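Local structure of acetone carboxylase alpha subunit (Xanthobacter autotrophicus Py2, 5M45) at residues A[149-154]-A[195-200]; A[173-178]-A[184-189]; A[143-148]-A[395-400]; A[109-114]-A[153-158]. The protein belongs to the hydantoinase B/oxoprolinase family and serves as the alpha subunit of a multisubunit carboxylase, holding a manganese(II) ion in its interior. All blocks are in the same frame, centred on the assembly; numbering follows the deposited sequence.

Contact 1. Residues A[149-154]-A[195-200]; sequences VHPCDI and FGDGYS. With MN (manganese (II) ion), chain M.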
loop_
_atom_site.group_PDB
_atom_site.type_symbol
_atom_site.label_atom_id
_atom_site.label_comp_id
_atom_site.label_asym_id
_atom_site.label_seq_id
_atom_site.Cartn_x
_atom_site.Cartn_y
_atom_site.Cartn_z
ATOM N N VAL A 149 6.121 11.262 -11.256
ATOM C CA VAL A 149 7.477 10.746 -11.349
ATOM C C VAL A 149 7.645 9.457 -10.541
ATOM O O VAL A 149 8.089 8.423 -11.076
ATOM C CB VAL A 149 8.492 11.806 -10.847
ATOM C CG1 VAL A 149 9.895 11.197 -10.811
ATOM C CG2 VAL A 149 8.460 13.048 -11.713
ATOM N N HIS A 150 7.273 9.520 -9.266
ATOM C CA HIS A 150 7.397 8.368 -8.356
ATOM C C HIS A 150 6.592 8.625 -7.088
ATOM O O HIS A 150 6.226 9.770 -6.829
ATOM C CB HIS A 150 8.883 8.008 -8.031
ATOM C CG HIS A 150 9.672 9.074 -7.329
ATOM N ND1 HIS A 150 10.913 8.829 -6.793
ATOM C CD2 HIS A 150 9.410 10.375 -7.061
ATOM C CE1 HIS A 150 11.415 9.947 -6.290
ATOM N NE2 HIS A 150 10.523 10.898 -6.440
ATOM N N PRO A 151 6.314 7.579 -6.295
ATOM C CA PRO A 151 5.478 7.775 -5.095
ATOM C C PRO A 151 5.986 8.793 -4.050
ATOM O O PRO A 151 5.166 9.478 -3.431
ATOM C CB PRO A 151 5.367 6.370 -4.505
ATOM C CG PRO A 151 5.522 5.457 -5.713
ATOM C CD PRO A 151 6.572 6.135 -6.553
ATOM N N CYS A 152 7.299 8.974 -3.901
ATOM C CA CYS A 152 7.822 9.943 -2.952
ATOM C C CYS A 152 7.549 11.445 -3.241
ATOM O O CYS A 152 7.784 12.296 -2.360
ATOM C CB CYS A 152 9.301 9.713 -2.676
ATOM S SG CYS A 152 9.575 8.309 -1.556
ATOM N N ASP A 153 7.087 11.785 -4.458
ATOM C CA ASP A 153 6.662 13.140 -4.731
ATOM C C ASP A 153 5.149 13.264 -4.478
ATOM O O ASP A 153 4.332 12.860 -5.325
ATOM C CB ASP A 153 7.046 13.569 -6.130
ATOM C CG ASP A 153 8.542 13.712 -6.302
ATOM O OD1 ASP A 153 9.258 13.888 -5.278
ATOM O OD2 ASP A 153 9.048 13.646 -7.454
ATOM N N ILE A 154 4.794 13.807 -3.326
ATOM C CA ILE A 154 3.402 13.891 -2.926
ATOM C C ILE A 154 2.802 15.254 -3.311
ATOM O O ILE A 154 3.392 16.318 -2.987
ATOM C CB ILE A 154 3.239 13.713 -1.389
ATOM C CG1 ILE A 154 3.972 12.445 -0.877
ATOM C CG2 ILE A 154 1.768 13.718 -1.012
ATOM C CD1 ILE A 154 3.413 11.145 -1.400
ATOM N N PHE A 195 3.267 -3.572 -6.543
ATOM C CA PHE A 195 3.017 -4.269 -5.266
ATOM C C PHE A 195 4.329 -4.278 -4.430
ATOM O O PHE A 195 5.261 -5.055 -4.714
ATOM C CB PHE A 195 2.438 -5.650 -5.552
ATOM C CG PHE A 195 1.381 -5.651 -6.632
ATOM C CD1 PHE A 195 0.240 -4.845 -6.512
ATOM C CD2 PHE A 195 1.521 -6.428 -7.773
ATOM C CE1 PHE A 195 -0.713 -4.809 -7.522
ATOM C CE2 PHE A 195 0.528 -6.397 -8.778
ATOM C CZ PHE A 195 -0.559 -5.560 -8.662
ATOM N N GLY A 196 4.420 -3.368 -3.452
ATOM C CA GLY A 196 5.685 -3.106 -2.725
ATOM C C GLY A 196 6.448 -1.836 -3.132
ATOM O O GLY A 196 7.527 -1.577 -2.590
ATOM N N ASP A 197 5.904 -1.045 -4.071
ATOM C CA ASP A 197 6.575 0.146 -4.609
ATOM C C ASP A 197 6.237 1.416 -3.776
ATOM O O ASP A 197 6.689 2.507 -4.116
ATOM C CB ASP A 197 6.179 0.351 -6.086
ATOM C CG ASP A 197 7.061 1.364 -6.832
ATOM O OD1 ASP A 197 8.338 1.353 -6.692
ATOM O OD2 ASP A 197 6.482 2.156 -7.624
ATOM N N GLY A 198 5.461 1.264 -2.699
ATOM C CA GLY A 198 5.111 2.397 -1.840
ATOM C C GLY A 198 3.603 2.688 -1.777
ATOM O O GLY A 198 2.826 2.256 -2.629
ATOM N N TYR A 199 3.218 3.415 -0.749
ATOM C CA TYR A 199 1.842 3.941 -0.548
ATOM C C TYR A 199 1.470 4.844 -1.748
ATOM O O TYR A 199 2.138 5.846 -1.993
ATOM C CB TYR A 199 1.817 4.755 0.750
ATOM C CG TYR A 199 0.439 5.181 1.287
ATOM C CD1 TYR A 199 -0.525 4.236 1.636
ATOM C CD2 TYR A 199 0.152 6.518 1.521
ATOM C CE1 TYR A 199 -1.775 4.635 2.172
ATOM C CE2 TYR A 199 -1.065 6.930 2.071
ATOM C CZ TYR A 199 -2.033 5.986 2.392
ATOM O OH TYR A 199 -3.253 6.398 2.966
ATOM N N SER A 200 0.437 4.453 -2.503
ATOM C CA SER A 200 0.051 5.116 -3.759
ATOM C C SER A 200 -1.393 5.602 -3.629
ATOM O O SER A 200 -2.304 4.805 -3.344
ATOM C CB SER A 200 0.190 4.186 -4.974
ATOM O OG SER A 200 0.013 4.894 -6.226
HETATM MN MN MN M . 11.063 13.067 -5.793
#
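P151, second residue of a type I beta turn from H150 to D153, rests against D197 and Y199 of the loop 195-200; the turn is closed by the bond from D153 N to H150 O, and the backbones come closest at P151 and S200, whose CA atoms are 6.2 Å apart. Proline suits that position because its ring already fixes phi near the value the turn needs. CG and CB of the ring lean on the loop: CG lies 3.6 Å from D197 O and 3.9 Å from D197 OD2, while CB comes within 4.1 Å of Y199 O. The ring and the D197 side chain cross at about a right angle. With carbons meeting oxygens, the contact is one of van der Waals type. The carboxylate has its polar partners outside the two segments, with OD1 accepting from S398 and Q191 and OD2 from F397 N. G198, beside P151, takes a positive phi, a conformation natural to glycine.

The turn also holds metal. H150 NE2 binds the manganese ion at 2.3 Å and D153 OD1 at 2.0 Å; H175 is the third protein ligand. The imidazole of H150 sits between its backbone N and carbonyl carbon (chi1 62°), which swings it away from the loop, and its ND1 is hydrogen-bonded to S398 O.

D153 opens strand 153-162, which pairs with strand 165-175 through I154 and T174; C152 and V176 continue the pairing one step beyond the strand ends. I154 packs on helix 227-255, Y199 reaches E219 of helix 214-222, and F195 and S200 touch the second subunit.

Contact 2. Residues A[173-178]-A[184-189]; sequences VTHVID and PGSMAT. With MN (manganese (II) ion), chain M.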
loop_
_atom_site.group_PDB
_atom_site.type_symbol
_atom_site.label_atom_id
_atom_site.label_comp_id
_atom_site.label_asym_id
_atom_site.label_seq_id
_atom_site.Cartn_x
_atom_site.Cartn_y
_atom_site.Cartn_z
ATOM N N VAL A 173 3.836 20.445 -4.171
ATOM C CA VAL A 173 4.544 19.152 -4.108
ATOM C C VAL A 173 5.740 19.231 -3.174
ATOM O O VAL A 173 6.437 20.264 -3.151
ATOM C CB VAL A 173 4.965 18.658 -5.503
ATOM C CG1 VAL A 173 5.882 19.671 -6.205
ATOM C CG2 VAL A 173 5.659 17.287 -5.439
ATOM N N THR A 174 5.969 18.166 -2.398
ATOM C CA THR A 174 7.228 17.967 -1.656
ATOM C C THR A 174 7.761 16.555 -1.937
ATOM O O THR A 174 6.986 15.579 -1.934
ATOM C CB THR A 174 7.068 18.043 -0.121
ATOM O OG1 THR A 174 6.058 17.120 0.299
ATOM C CG2 THR A 174 6.683 19.429 0.351
ATOM N N HIS A 175 9.062 16.434 -2.152
ATOM C CA HIS A 175 9.718 15.118 -2.111
ATOM C C HIS A 175 9.846 14.659 -0.652
ATOM O O HIS A 175 10.549 15.309 0.118
ATOM C CB HIS A 175 11.117 15.147 -2.751
ATOM C CG HIS A 175 11.834 13.831 -2.630
ATOM N ND1 HIS A 175 11.926 12.927 -3.662
ATOM C CD2 HIS A 175 12.387 13.222 -1.548
ATOM C CE1 HIS A 175 12.529 11.827 -3.232
ATOM N NE2 HIS A 175 12.827 11.984 -1.957
ATOM N N VAL A 176 9.164 13.564 -0.285
ATOM C CA VAL A 176 9.236 13.003 1.107
ATOM C C VAL A 176 10.305 11.909 1.197
ATOM O O VAL A 176 10.687 11.299 0.169
ATOM C CB VAL A 176 7.879 12.479 1.621
ATOM C CG1 VAL A 176 6.810 13.570 1.499
ATOM C CG2 VAL A 176 7.420 11.198 0.874
ATOM N N ILE A 177 10.769 11.629 2.415
ATOM C CA ILE A 177 11.896 10.716 2.612
ATOM C C ILE A 177 11.554 9.278 2.168
ATOM O O ILE A 177 12.361 8.631 1.475
ATOM C CB ILE A 177 12.442 10.736 4.069
ATOM C CG1 ILE A 177 12.919 12.143 4.435
ATOM C CG2 ILE A 177 13.582 9.687 4.239
ATOM C CD1 ILE A 177 13.198 12.335 5.924
ATOM N N ASP A 178 10.389 8.771 2.563
ATOM C CA ASP A 178 9.956 7.449 2.154
ATOM C C ASP A 178 8.441 7.318 2.132
ATOM O O ASP A 178 7.731 8.075 2.842
ATOM C CB ASP A 178 10.592 6.316 2.988
ATOM C CG ASP A 178 9.817 5.984 4.283
ATOM O OD1 ASP A 178 9.902 6.749 5.276
ATOM O OD2 ASP A 178 9.136 4.930 4.341
ATOM N N PRO A 184 14.169 0.602 2.023
ATOM C CA PRO A 184 14.138 1.803 2.853
ATOM C C PRO A 184 14.898 2.980 2.272
ATOM O O PRO A 184 16.106 3.110 2.459
ATOM C CB PRO A 184 14.806 1.344 4.151
ATOM C CG PRO A 184 15.789 0.298 3.716
ATOM C CD PRO A 184 15.116 -0.398 2.557
ATOM N N GLY A 185 14.175 3.847 1.591
ATOM C CA GLY A 185 14.714 5.034 0.921
ATOM C C GLY A 185 13.662 5.601 -0.029
ATOM O O GLY A 185 12.571 5.013 -0.171
ATOM N N SER A 186 13.990 6.709 -0.706
ATOM C CA SER A 186 13.091 7.307 -1.711
ATOM C C SER A 186 13.228 6.634 -3.074
ATOM O O SER A 186 12.227 6.434 -3.767
ATOM C CB SER A 186 13.353 8.803 -1.888
ATOM O OG SER A 186 13.546 9.530 -0.680
ATOM N N MET A 187 14.467 6.292 -3.450
ATOM C CA MET A 187 14.820 5.736 -4.769
ATOM C C MET A 187 15.057 4.226 -4.652
ATOM O O MET A 187 16.113 3.690 -4.988
ATOM C CB MET A 187 16.093 6.421 -5.286
ATOM C CG MET A 187 16.146 7.933 -5.170
ATOM S SD MET A 187 14.683 8.818 -5.799
ATOM C CE MET A 187 15.285 10.484 -5.606
ATOM N N ALA A 188 14.038 3.552 -4.117
ATOM C CA ALA A 188 14.204 2.257 -3.490
ATOM C C ALA A 188 14.337 1.100 -4.499
ATOM O O ALA A 188 13.801 1.165 -5.619
ATOM C CB ALA A 188 13.008 2.005 -2.596
ATOM N N THR A 189 15.076 0.079 -4.063
ATOM C CA THR A 189 15.215 -1.200 -4.730
ATOM C C THR A 189 14.661 -2.289 -3.797
ATOM O O THR A 189 14.530 -2.058 -2.589
ATOM C CB THR A 189 16.677 -1.547 -5.006
ATOM O OG1 THR A 189 17.398 -1.580 -3.761
ATOM C CG2 THR A 189 17.316 -0.516 -5.914
HETATM MN MN MN M . 11.063 13.067 -5.793
#
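S186 OG is bonded to the ring nitrogen of H175 that does not bind the metal: it accepts from H175 NE2 at 2.9 Å and donates to I177 O at 2.6 Å. H175 ends strand 165-175 of a seven-stranded antiparallel sheet and is a manganese ligand through ND1, at 2.3 Å, so the serine is a second-shell residue of the metal site. The first bond is fairly straight, with an angle of 153° at the hydrogen, and the hydroxyl lies at the ring edge close to the imidazole plane. The second is tilted, since the hydroxyl approaches I177 O from out of its carbonyl plane. Serine fits here because a small hydroxyl can accept one hydrogen bond and donate another. With metal on one nitrogen and this hydroxyl on the other, the imidazole is held against rotation.

H175 reaches both partners because its ring lies anti to the backbone N (chi1 176°), extending from the strand end toward the loop. S186 is itself anchored through its N, which bonds to N454. Beside it G185 lies flat and almost fully extended, and its carbonyl carbon packs 3.6 Å from I177 O. D178 touches G185 O only through CB; its carboxylate turns away to T226, with backbone N atoms of G180 and R225 as further partners.

F456 meets the H175 ring edge-to-face. M187 bends at chi2 (-49°), which curls its thioether back so that CE lies 3.9 Å from H175 CE1.

Contact 3. Residues A[143-148]-A[395-400]; sequences DSLIGN and VAFSYS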
loop_
_atom_site.group_PDB
_atom_site.type_symbol
_atom_site.label_atom_id
_atom_site.label_comp_id
_atom_site.label_asym_id
_atom_site.label_seq_id
_atom_site.Cartn_x
_atom_site.Cartn_y
_atom_site.Cartn_z
ATOM N N ASP A 143 -0.033 9.193 -7.757
ATOM C CA ASP A 143 -0.135 7.974 -8.560
ATOM C C ASP A 143 0.628 8.088 -9.892
ATOM O O ASP A 143 0.252 8.875 -10.771
ATOM C CB ASP A 143 -1.643 7.703 -8.806
ATOM C CG ASP A 143 -1.934 6.395 -9.512
ATOM O OD1 ASP A 143 -0.982 5.591 -9.806
ATOM O OD2 ASP A 143 -3.142 6.162 -9.747
ATOM N N SER A 144 1.713 7.317 -10.040
ATOM C CA SER A 144 2.478 7.336 -11.278
ATOM C C SER A 144 1.738 6.759 -12.498
ATOM O O SER A 144 2.113 7.085 -13.638
ATOM C CB SER A 144 3.838 6.640 -11.118
ATOM O OG SER A 144 4.651 7.355 -10.213
ATOM N N LEU A 145 0.672 5.962 -12.303
ATOM C CA LEU A 145 -0.131 5.483 -13.456
ATOM C C LEU A 145 -0.896 6.595 -14.188
ATOM O O LEU A 145 -1.304 6.394 -15.326
ATOM C CB LEU A 145 -1.088 4.344 -13.054
ATOM C CG LEU A 145 -0.417 2.991 -12.856
ATOM C CD1 LEU A 145 -1.376 1.936 -12.300
ATOM C CD2 LEU A 145 0.224 2.493 -14.125
ATOM N N ILE A 146 -1.113 7.735 -13.541
ATOM C CA ILE A 146 -1.742 8.889 -14.170
ATOM C C ILE A 146 -0.750 10.050 -14.410
ATOM O O ILE A 146 -1.177 11.152 -14.778
ATOM C CB ILE A 146 -2.995 9.371 -13.393
ATOM C CG1 ILE A 146 -2.643 10.002 -12.059
ATOM C CG2 ILE A 146 -3.966 8.203 -13.169
ATOM C CD1 ILE A 146 -3.830 10.580 -11.330
ATOM N N GLY A 147 0.558 9.780 -14.240
ATOM C CA GLY A 147 1.585 10.696 -14.707
ATOM C C GLY A 147 2.710 11.135 -13.795
ATOM O O GLY A 147 3.678 11.750 -14.299
ATOM N N ASN A 148 2.647 10.833 -12.503
ATOM C CA ASN A 148 3.665 11.291 -11.546
ATOM C C ASN A 148 5.063 10.613 -11.758
ATOM O O ASN A 148 5.142 9.513 -12.306
ATOM C CB ASN A 148 3.212 11.037 -10.091
ATOM C CG ASN A 148 3.946 11.923 -9.058
ATOM O OD1 ASN A 148 4.529 12.965 -9.396
ATOM N ND2 ASN A 148 3.882 11.513 -7.779
ATOM N N VAL A 395 3.763 -2.000 -13.399
ATOM C CA VAL A 395 5.137 -1.503 -13.388
ATOM C C VAL A 395 5.433 -0.712 -12.085
ATOM O O VAL A 395 4.516 -0.054 -11.518
ATOM C CB VAL A 395 5.517 -0.677 -14.640
ATOM C CG1 VAL A 395 5.412 -1.552 -15.894
ATOM C CG2 VAL A 395 4.678 0.582 -14.782
ATOM N N ALA A 396 6.696 -0.783 -11.653
ATOM C CA ALA A 396 7.192 0.019 -10.524
ATOM C C ALA A 396 7.971 1.274 -10.996
ATOM O O ALA A 396 8.560 1.289 -12.101
ATOM C CB ALA A 396 8.069 -0.842 -9.637
ATOM N N PHE A 397 7.968 2.292 -10.143
ATOM C CA PHE A 397 8.430 3.649 -10.455
ATOM C C PHE A 397 9.384 4.310 -9.424
ATOM O O PHE A 397 9.805 5.449 -9.667
ATOM C CB PHE A 397 7.214 4.597 -10.529
ATOM C CG PHE A 397 6.142 4.220 -11.520
ATOM C CD1 PHE A 397 6.184 4.705 -12.811
ATOM C CD2 PHE A 397 5.040 3.461 -11.119
ATOM C CE1 PHE A 397 5.140 4.406 -13.715
ATOM C CE2 PHE A 397 3.987 3.194 -11.995
ATOM C CZ PHE A 397 4.037 3.666 -13.302
ATOM N N SER A 398 9.696 3.678 -8.294
ATOM C CA SER A 398 10.376 4.426 -7.186
ATOM C C SER A 398 11.619 5.206 -7.621
ATOM O O SER A 398 11.914 6.241 -7.025
ATOM C CB SER A 398 10.770 3.515 -6.003
ATOM O OG SER A 398 9.635 3.185 -5.194
ATOM N N TYR A 399 12.382 4.689 -8.588
ATOM C CA TYR A 399 13.563 5.380 -9.106
ATOM C C TYR A 399 13.506 5.583 -10.641
ATOM O O TYR A 399 14.452 5.286 -11.384
ATOM C CB TYR A 399 14.884 4.757 -8.626
ATOM C CG TYR A 399 16.065 5.654 -8.981
ATOM C CD1 TYR A 399 16.024 7.012 -8.765
ATOM C CD2 TYR A 399 17.203 5.125 -9.576
ATOM C CE1 TYR A 399 17.095 7.843 -9.123
ATOM C CE2 TYR A 399 18.284 5.943 -9.953
ATOM C CZ TYR A 399 18.218 7.291 -9.746
ATOM O OH TYR A 399 19.260 8.122 -10.130
ATOM N N SER A 400 12.349 6.111 -11.056
ATOM C CA SER A 400 12.057 6.535 -12.431
ATOM C C SER A 400 13.228 7.295 -13.080
ATOM O O SER A 400 13.539 7.136 -14.275
ATOM C CB SER A 400 10.855 7.497 -12.387
ATOM O OG SER A 400 10.174 7.294 -13.580
HETATM O O HOH W 1 7.281 8.189 -13.868
#
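S144 sets its CB squarely over the centre of the F397 ring, 8° off the ring normal, and this CH-pi contact is the tight part of the meeting. L145 approaches the same ring from another direction: CD2 lies at the edge, 4.1 Å from F397 CZ, with the two side chains crossing at about a right angle. A flat phenyl can take a small CH2 on its face and a methyl of the branched leucine at its rim. The loop 143-148 is stiffened for this by an Asx turn, in which D143 OD1 accepts from L145 N at 3.0 Å; the same carboxylate bridges to R194 and to R222 of the second subunit.

The other side is looser: a single water bridges the segments, donating to N148 O and to S400 OG, each at 3.0 Å. N148 O also accepts from S144 OG at 3.0 Å, approached from well above the carbonyl plane.

Serine thus plays two parts, offering carbon to the ring and its hydroxyl to its own loop. Across the contact the attraction is mainly dispersion with a water link, while direct hydrogen bonds are spent on shaping the loop.

Contact 4. Residues A[109-114]-A[153-158]; sequences IIHVGT and DIHTIV. With MN (manganese (II) ion), chain M.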
loop_
_atom_site.group_PDB
_atom_site.type_symbol
_atom_site.label_atom_id
_atom_site.label_comp_id
_atom_site.label_asym_id
_atom_site.label_seq_id
_atom_site.Cartn_x
_atom_site.Cartn_y
_atom_site.Cartn_z
ATOM N N ILE A 109 10.274 21.629 -10.705
ATOM C CA ILE A 109 9.209 22.106 -11.582
ATOM C C ILE A 109 8.746 21.091 -12.612
ATOM O O ILE A 109 7.837 21.394 -13.365
ATOM C CB ILE A 109 9.530 23.476 -12.260
ATOM C CG1 ILE A 109 10.700 23.376 -13.242
ATOM C CG2 ILE A 109 9.746 24.556 -11.205
ATOM C CD1 ILE A 109 10.941 24.665 -14.005
ATOM N N ILE A 110 9.302 19.880 -12.619
ATOM C CA ILE A 110 8.691 18.763 -13.382
ATOM C C ILE A 110 7.237 18.570 -12.962
ATOM O O ILE A 110 6.403 18.117 -13.752
ATOM C CB ILE A 110 9.518 17.434 -13.267
ATOM C CG1 ILE A 110 9.155 16.460 -14.400
ATOM C CG2 ILE A 110 9.334 16.778 -11.894
ATOM C CD1 ILE A 110 10.148 15.329 -14.560
ATOM N N HIS A 111 6.908 18.945 -11.725
ATOM C CA HIS A 111 5.553 18.772 -11.200
ATOM C C HIS A 111 4.544 19.812 -11.657
ATOM O O HIS A 111 3.338 19.653 -11.411
ATOM C CB HIS A 111 5.596 18.606 -9.673
ATOM C CG HIS A 111 6.384 17.409 -9.256
ATOM N ND1 HIS A 111 5.904 16.124 -9.385
ATOM C CD2 HIS A 111 7.650 17.288 -8.794
ATOM C CE1 HIS A 111 6.832 15.271 -8.996
ATOM N NE2 HIS A 111 7.900 15.956 -8.626
ATOM N N VAL A 112 4.992 20.835 -12.376
ATOM C CA VAL A 112 4.078 21.719 -13.115
ATOM C C VAL A 112 3.208 20.812 -14.027
ATOM O O VAL A 112 1.970 20.873 -13.976
ATOM C CB VAL A 112 4.826 22.811 -13.925
ATOM C CG1 VAL A 112 3.900 23.526 -14.883
ATOM C CG2 VAL A 112 5.520 23.811 -13.005
ATOM N N GLY A 113 3.870 19.923 -14.783
ATOM C CA GLY A 113 3.189 18.964 -15.656
ATOM C C GLY A 113 2.469 17.840 -14.945
ATOM O O GLY A 113 1.334 17.531 -15.294
ATOM N N THR A 114 3.104 17.207 -13.939
ATOM C CA THR A 114 2.460 16.057 -13.230
ATOM C C THR A 114 1.178 16.466 -12.484
ATOM O O THR A 114 0.162 15.776 -12.567
ATOM C CB THR A 114 3.389 15.329 -12.256
ATOM O OG1 THR A 114 3.713 16.202 -11.175
ATOM C CG2 THR A 114 4.658 14.891 -12.929
ATOM N N ASP A 153 7.087 11.785 -4.458
ATOM C CA ASP A 153 6.662 13.140 -4.731
ATOM C C ASP A 153 5.149 13.264 -4.478
ATOM O O ASP A 153 4.332 12.860 -5.325
ATOM C CB ASP A 153 7.046 13.569 -6.130
ATOM C CG ASP A 153 8.542 13.712 -6.302
ATOM O OD1 ASP A 153 9.258 13.888 -5.278
ATOM O OD2 ASP A 153 9.048 13.646 -7.454
ATOM N N ILE A 154 4.794 13.807 -3.326
ATOM C CA ILE A 154 3.402 13.891 -2.926
ATOM C C ILE A 154 2.802 15.254 -3.311
ATOM O O ILE A 154 3.392 16.318 -2.987
ATOM C CB ILE A 154 3.239 13.713 -1.389
ATOM C CG1 ILE A 154 3.972 12.445 -0.877
ATOM C CG2 ILE A 154 1.768 13.718 -1.012
ATOM C CD1 ILE A 154 3.413 11.145 -1.400
ATOM N N HIS A 155 1.650 15.211 -3.979
ATOM C CA HIS A 155 0.883 16.413 -4.353
ATOM C C HIS A 155 -0.290 16.690 -3.378
ATOM O O HIS A 155 -1.012 15.755 -3.015
ATOM C CB HIS A 155 0.243 16.315 -5.754
ATOM C CG HIS A 155 1.122 15.738 -6.813
ATOM N ND1 HIS A 155 0.606 15.093 -7.920
ATOM C CD2 HIS A 155 2.468 15.742 -6.969
ATOM C CE1 HIS A 155 1.606 14.708 -8.707
ATOM N NE2 HIS A 155 2.746 15.084 -8.142
ATOM N N THR A 156 -0.479 17.974 -3.025
ATOM C CA THR A 156 -1.698 18.490 -2.399
ATOM C C THR A 156 -2.292 19.490 -3.406
ATOM O O THR A 156 -1.592 20.379 -3.896
ATOM C CB THR A 156 -1.423 19.179 -1.051
ATOM O OG1 THR A 156 -0.893 18.244 -0.107
ATOM C CG2 THR A 156 -2.720 19.799 -0.462
ATOM N N ILE A 157 -3.558 19.280 -3.771
ATOM C CA ILE A 157 -4.273 20.072 -4.797
ATOM C C ILE A 157 -5.597 20.654 -4.191
ATOM O O ILE A 157 -6.406 19.923 -3.621
ATOM C CB ILE A 157 -4.557 19.195 -6.040
ATOM C CG1 ILE A 157 -3.255 18.734 -6.728
ATOM C CG2 ILE A 157 -5.397 19.963 -7.054
ATOM C CD1 ILE A 157 -3.471 17.509 -7.623
ATOM N N VAL A 158 -5.779 21.979 -4.296
ATOM C CA VAL A 158 -6.929 22.701 -3.720
ATOM C C VAL A 158 -7.611 23.511 -4.859
ATOM O O VAL A 158 -6.937 24.293 -5.545
ATOM C CB VAL A 158 -6.467 23.658 -2.606
ATOM C CG1 VAL A 158 -7.618 24.503 -2.114
ATOM C CG2 VAL A 158 -5.831 22.861 -1.469
HETATM MN MN MN M . 11.063 13.067 -5.793
#
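The N-terminal part of helix 111-124, carrying H111 and T114, packs on strand 153-162 beside the manganese site, and H111 is a second-shell residue there by touching D153. H111 NE2 donates to D153 OD2 at 2.8 Å; the angle of 128° at the hydrogen makes this bond weak. OD2 sits at the imidazole edge near its plane, yet the carboxylate itself is turned 89° to the ring. D153 and H155 both point toward the helix, as alternate strand residues do, whereas I154 between them faces away.

At the opposite nitrogen, H111 ND1 is 2.8 Å from T114 OG1, one helical turn on, and either atom could be the donor. Threonine can serve because its hydroxyl sits between the backbone N and the carbonyl carbon (chi1 67°), facing back along the helix. H155 NE2 closes on the same pair, 3.5 Å from H111 ND1 and 3.4 Å from T114 OG1, with the two imidazole planes steeply inclined; H155 NE2 makes a weak hydrogen bond to N148 OD1. Above one face of the H111 ring lies I110 CG2, at 3.5 Å from its plane.

In the D153 carboxylate OD1 is the close metal ligand, while OD2 stays at a longer 2.7 Å from the manganese ion and also takes the weak bond from H111. That bond probably helps to orient the carboxylate, and T114 in turn probably fixes the H111 ring in this buried setting.

Contacts 1, 2 and 4 meet at the manganese ion: contact 1 brings two of its protein ligands and contact 2 the third, while contact 4 backs the shared residue D153. Contacts 1 and 2 have centres about 8 Å apart, and one segment of each reaches neighbouring strands, 153-162 and 165-175. D153 OD1 and H175 ND1, both on the metal, lie 3.3 Å from each other. Contact 3, its centre about 7 Å from that of contact 1, joins the set from outside the metal shell: N148 ND2 is 2.8 Å from D153 O of contact 4, and Y399 packs on M187 of contact 2. Beyond contact 4, the T114 side chain is about 8 Å from the bound 3,6,9,12,15-pentaoxaheptadecan-1-ol, whose pocket includes G113.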